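Local atomic coordinates of protein Niban 2 (Homo sapiens, PDB entry 7CTP), a protein that may suppress apoptosis and may promote melanoma cell invasion in vitro, this chain being the part that holds its PH domain and helical region. Residues A348-V360 / M401-L413. Sequence-based numbering, arbitrary orientation.
Sequences ALMVPTSQGFTEV and MQSCYEKMESLRL
The carboxylate of Glu359 takes a hydrogen bond on its anti side from Ser403, whose OG lies 2.7 Å from Glu359 OE1 and 16° out of the carboxylate plane. This bond ties 348-360 of the long helix 342-378 to the antiparallel 401-413, which begins with a short helical piece at 402-405 and ends as an extended chain. Glu359 reaches it with CG anti to the backbone N (chi1 -178°) and a bend at chi2, which lays CG against the CA and SG of Cys404. A water links Glu359 OE2 to Lys407 NZ, which stand 4.4 Å apart, too far for a salt bridge. Cut back to an alanine here, the side chain would probably leave Ser403 OG without its acceptor and that water without its carboxylate partner.

The CA atoms come nearest at Gly356 and Cys404, where the lack of a side chain on Gly356 probably helps Lys407 lay CB and CG against its backbone, CB 3.7 Å from Gly356 N. Met408, bent at both chi2 and chi3, tucks its sulfur against the backbone between Pro352 and Thr353, and its CE touches Thr353 OG1; its side chain also packs on Ala432 and Met436 of helix 422-455. Leu349 CD1 meets Leu411 CD2 and Leu413 CD1, flanked by Phe491 and Ala494 of helix 464-511. Toward the 348 end, a water donates to Ala348 O and accepts from Arg412 N. A second water joins Gln355 OE1, Ser410 OG and Lys407 O, the last of which also lies 3.2 Å from Pro352 CB.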
# COMPACT_ATOMS: atom_id res chain seq x y z
N ALA A 348 -13.04 13.43 -9.11
CA ALA A 348 -13.21 11.98 -9.12
C ALA A 348 -12.70 11.36 -7.83
O ALA A 348 -13.27 10.37 -7.33
CB ALA A 348 -12.48 11.37 -10.32
N LEU A 349 -11.63 11.92 -7.26
CA LEU A 349 -11.07 11.36 -6.04
C LEU A 349 -11.82 11.83 -4.80
O LEU A 349 -11.95 11.08 -3.82
CB LEU A 349 -9.60 11.77 -5.92
CG LEU A 349 -8.76 11.04 -4.89
CD1 LEU A 349 -8.58 9.58 -5.29
CD2 LEU A 349 -7.43 11.74 -4.76
N MET A 350 -12.31 13.06 -4.83
CA MET A 350 -12.85 13.68 -3.63
C MET A 350 -14.15 13.04 -3.19
O MET A 350 -14.38 12.82 -1.99
CB MET A 350 -13.07 15.16 -3.89
CG MET A 350 -14.07 15.55 -4.93
SD MET A 350 -14.96 17.08 -4.60
CE MET A 350 -16.16 16.52 -3.39
N VAL A 351 -15.02 12.74 -4.14
CA VAL A 351 -16.39 12.34 -3.85
C VAL A 351 -16.40 11.03 -3.07
O VAL A 351 -16.91 11.00 -1.94
CB VAL A 351 -17.24 12.28 -5.13
CG1 VAL A 351 -18.63 11.73 -4.82
CG2 VAL A 351 -17.34 13.67 -5.74
N PRO A 352 -15.83 9.93 -3.59
CA PRO A 352 -15.88 8.69 -2.80
C PRO A 352 -15.07 8.78 -1.52
O PRO A 352 -15.49 8.24 -0.49
CB PRO A 352 -15.31 7.64 -3.77
CG PRO A 352 -14.45 8.42 -4.69
CD PRO A 352 -15.15 9.71 -4.88
N THR A 353 -13.91 9.44 -1.56
CA THR A 353 -13.07 9.56 -0.36
C THR A 353 -13.82 10.26 0.76
O THR A 353 -13.77 9.83 1.92
CB THR A 353 -11.79 10.33 -0.68
OG1 THR A 353 -11.07 9.68 -1.74
CG2 THR A 353 -10.90 10.40 0.56
N SER A 354 -14.49 11.37 0.44
CA SER A 354 -15.20 12.13 1.46
C SER A 354 -16.42 11.37 1.96
O SER A 354 -16.74 11.42 3.15
CB SER A 354 -15.59 13.50 0.91
OG SER A 354 -14.42 14.24 0.60
N GLN A 355 -17.11 10.64 1.07
CA GLN A 355 -18.18 9.76 1.52
C GLN A 355 -17.65 8.73 2.51
O GLN A 355 -18.30 8.42 3.51
CB GLN A 355 -18.84 9.07 0.33
CG GLN A 355 -19.68 10.00 -0.51
CD GLN A 355 -20.23 9.33 -1.75
OE1 GLN A 355 -19.80 8.24 -2.11
NE2 GLN A 355 -21.16 9.99 -2.42
N GLY A 356 -16.46 8.19 2.24
CA GLY A 356 -15.90 7.17 3.12
C GLY A 356 -15.56 7.71 4.50
O GLY A 356 -15.84 7.07 5.52
N PHE A 357 -14.96 8.90 4.55
CA PHE A 357 -14.61 9.49 5.84
C PHE A 357 -15.87 9.87 6.62
O PHE A 357 -15.92 9.72 7.85
CB PHE A 357 -13.71 10.71 5.64
CG PHE A 357 -12.24 10.37 5.48
CD1 PHE A 357 -11.77 9.78 4.32
CD2 PHE A 357 -11.34 10.66 6.50
CE1 PHE A 357 -10.44 9.47 4.17
CE2 PHE A 357 -9.99 10.35 6.35
CZ PHE A 357 -9.54 9.76 5.19
N THR A 358 -16.90 10.34 5.92
CA THR A 358 -18.17 10.61 6.58
C THR A 358 -18.82 9.33 7.10
O THR A 358 -19.38 9.31 8.21
CB THR A 358 -19.11 11.35 5.62
OG1 THR A 358 -18.56 12.64 5.33
CG2 THR A 358 -20.49 11.52 6.25
N GLU A 359 -18.72 8.23 6.34
CA GLU A 359 -19.26 6.96 6.81
C GLU A 359 -18.52 6.47 8.06
O GLU A 359 -19.14 5.93 8.98
CB GLU A 359 -19.21 5.92 5.69
CG GLU A 359 -19.80 4.55 6.07
CD GLU A 359 -21.32 4.54 6.20
OE1 GLU A 359 -21.86 3.51 6.65
OE2 GLU A 359 -21.98 5.55 5.85
N VAL A 360 -17.19 6.65 8.11
CA VAL A 360 -16.45 6.33 9.33
C VAL A 360 -17.03 7.10 10.52
O VAL A 360 -17.25 6.54 11.60
CB VAL A 360 -14.96 6.63 9.15
CG1 VAL A 360 -14.24 6.58 10.50
CG2 VAL A 360 -14.35 5.65 8.15
N MET A 401 -16.67 -2.06 9.50
CA MET A 401 -15.92 -1.14 8.65
C MET A 401 -16.26 -1.27 7.17
O MET A 401 -15.88 -0.39 6.40
CB MET A 401 -14.42 -1.37 8.84
CG MET A 401 -13.89 -0.89 10.20
SD MET A 401 -13.99 0.89 10.40
CE MET A 401 -12.99 1.46 9.02
N GLN A 402 -16.97 -2.32 6.77
CA GLN A 402 -17.12 -2.59 5.34
C GLN A 402 -17.90 -1.50 4.62
O GLN A 402 -17.60 -1.17 3.47
CB GLN A 402 -17.78 -3.95 5.12
CG GLN A 402 -16.94 -5.12 5.57
CD GLN A 402 -15.49 -5.03 5.11
OE1 GLN A 402 -15.20 -4.52 4.02
NE2 GLN A 402 -14.57 -5.52 5.93
N SER A 403 -18.91 -0.93 5.28
CA SER A 403 -19.69 0.13 4.64
C SER A 403 -18.84 1.38 4.38
O SER A 403 -19.13 2.14 3.46
CB SER A 403 -20.92 0.47 5.48
OG SER A 403 -20.56 1.14 6.68
N CYS A 404 -17.80 1.59 5.19
CA CYS A 404 -16.87 2.69 4.92
C CYS A 404 -15.99 2.39 3.71
O CYS A 404 -15.86 3.21 2.80
CB CYS A 404 -15.99 2.97 6.14
SG CYS A 404 -16.87 3.03 7.73
N TYR A 405 -15.37 1.20 3.71
CA TYR A 405 -14.47 0.82 2.63
C TYR A 405 -15.21 0.80 1.30
O TYR A 405 -14.66 1.20 0.26
CB TYR A 405 -13.84 -0.54 2.94
CG TYR A 405 -12.94 -0.59 4.18
CD1 TYR A 405 -12.15 0.49 4.54
CD2 TYR A 405 -12.88 -1.74 4.97
CE1 TYR A 405 -11.31 0.44 5.68
CE2 TYR A 405 -12.04 -1.80 6.10
CZ TYR A 405 -11.27 -0.70 6.44
OH TYR A 405 -10.44 -0.75 7.54
N GLU A 406 -16.47 0.36 1.32
CA GLU A 406 -17.28 0.24 0.10
C GLU A 406 -17.44 1.57 -0.62
O GLU A 406 -17.65 1.59 -1.84
CB GLU A 406 -18.66 -0.34 0.44
CG GLU A 406 -19.52 -0.71 -0.78
CD GLU A 406 -20.40 0.43 -1.29
OE1 GLU A 406 -20.55 1.45 -0.58
OE2 GLU A 406 -20.95 0.30 -2.41
N LYS A 407 -17.33 2.69 0.10
CA LYS A 407 -17.50 4.00 -0.55
C LYS A 407 -16.44 4.23 -1.62
O LYS A 407 -16.68 5.01 -2.56
CB LYS A 407 -17.45 5.12 0.49
CG LYS A 407 -18.55 5.06 1.54
CD LYS A 407 -19.94 5.15 0.91
CE LYS A 407 -21.00 5.38 1.99
NZ LYS A 407 -22.38 5.04 1.50
N MET A 408 -15.29 3.57 -1.53
CA MET A 408 -14.23 3.78 -2.51
C MET A 408 -14.40 2.98 -3.78
O MET A 408 -13.72 3.26 -4.77
CB MET A 408 -12.85 3.45 -1.92
CG MET A 408 -12.42 4.36 -0.78
SD MET A 408 -12.54 6.11 -1.15
CE MET A 408 -11.54 6.26 -2.63
N GLU A 409 -15.29 1.98 -3.80
CA GLU A 409 -15.32 1.11 -4.97
C GLU A 409 -15.92 1.79 -6.19
O GLU A 409 -15.75 1.28 -7.30
CB GLU A 409 -16.04 -0.20 -4.65
CG GLU A 409 -15.13 -1.12 -3.82
CD GLU A 409 -15.88 -1.97 -2.83
OE1 GLU A 409 -15.33 -2.19 -1.73
OE2 GLU A 409 -16.98 -2.44 -3.16
N SER A 410 -16.57 2.94 -6.03
CA SER A 410 -17.01 3.71 -7.18
C SER A 410 -15.92 4.61 -7.76
O SER A 410 -16.16 5.30 -8.76
CB SER A 410 -18.24 4.56 -6.82
OG SER A 410 -17.94 5.52 -5.83
N LEU A 411 -14.72 4.61 -7.17
CA LEU A 411 -13.65 5.47 -7.67
C LEU A 411 -13.25 5.04 -9.07
O LEU A 411 -13.01 3.86 -9.33
CB LEU A 411 -12.43 5.40 -6.75
CG LEU A 411 -11.21 6.16 -7.29
CD1 LEU A 411 -11.53 7.64 -7.43
CD2 LEU A 411 -9.99 5.94 -6.42
N ARG A 412 -13.17 6.02 -9.98
CA ARG A 412 -12.62 5.81 -11.31
C ARG A 412 -11.83 7.05 -11.70
O ARG A 412 -12.40 8.14 -11.80
CB ARG A 412 -13.72 5.51 -12.33
CG ARG A 412 -14.39 4.16 -12.12
CD ARG A 412 -15.37 3.80 -13.23
NE ARG A 412 -14.71 3.47 -14.49
CZ ARG A 412 -14.55 4.32 -15.49
NH1 ARG A 412 -15.01 5.56 -15.39
NH2 ARG A 412 -13.93 3.94 -16.60
N LEU A 413 -10.52 6.88 -11.92
CA LEU A 413 -9.61 7.99 -12.20
C LEU A 413 -9.08 7.87 -13.62
O LEU A 413 -8.68 6.78 -14.05
CB LEU A 413 -8.43 8.00 -11.23
CG LEU A 413 -8.66 8.35 -9.76
CD1 LEU A 413 -7.44 7.97 -8.93
CD2 LEU A 413 -8.97 9.83 -9.60
O HOH W 1 -14.70 8.59 -8.82
O HOH W 2 -18.94 5.65 -3.35
O HOH W 3 -23.88 4.80 3.85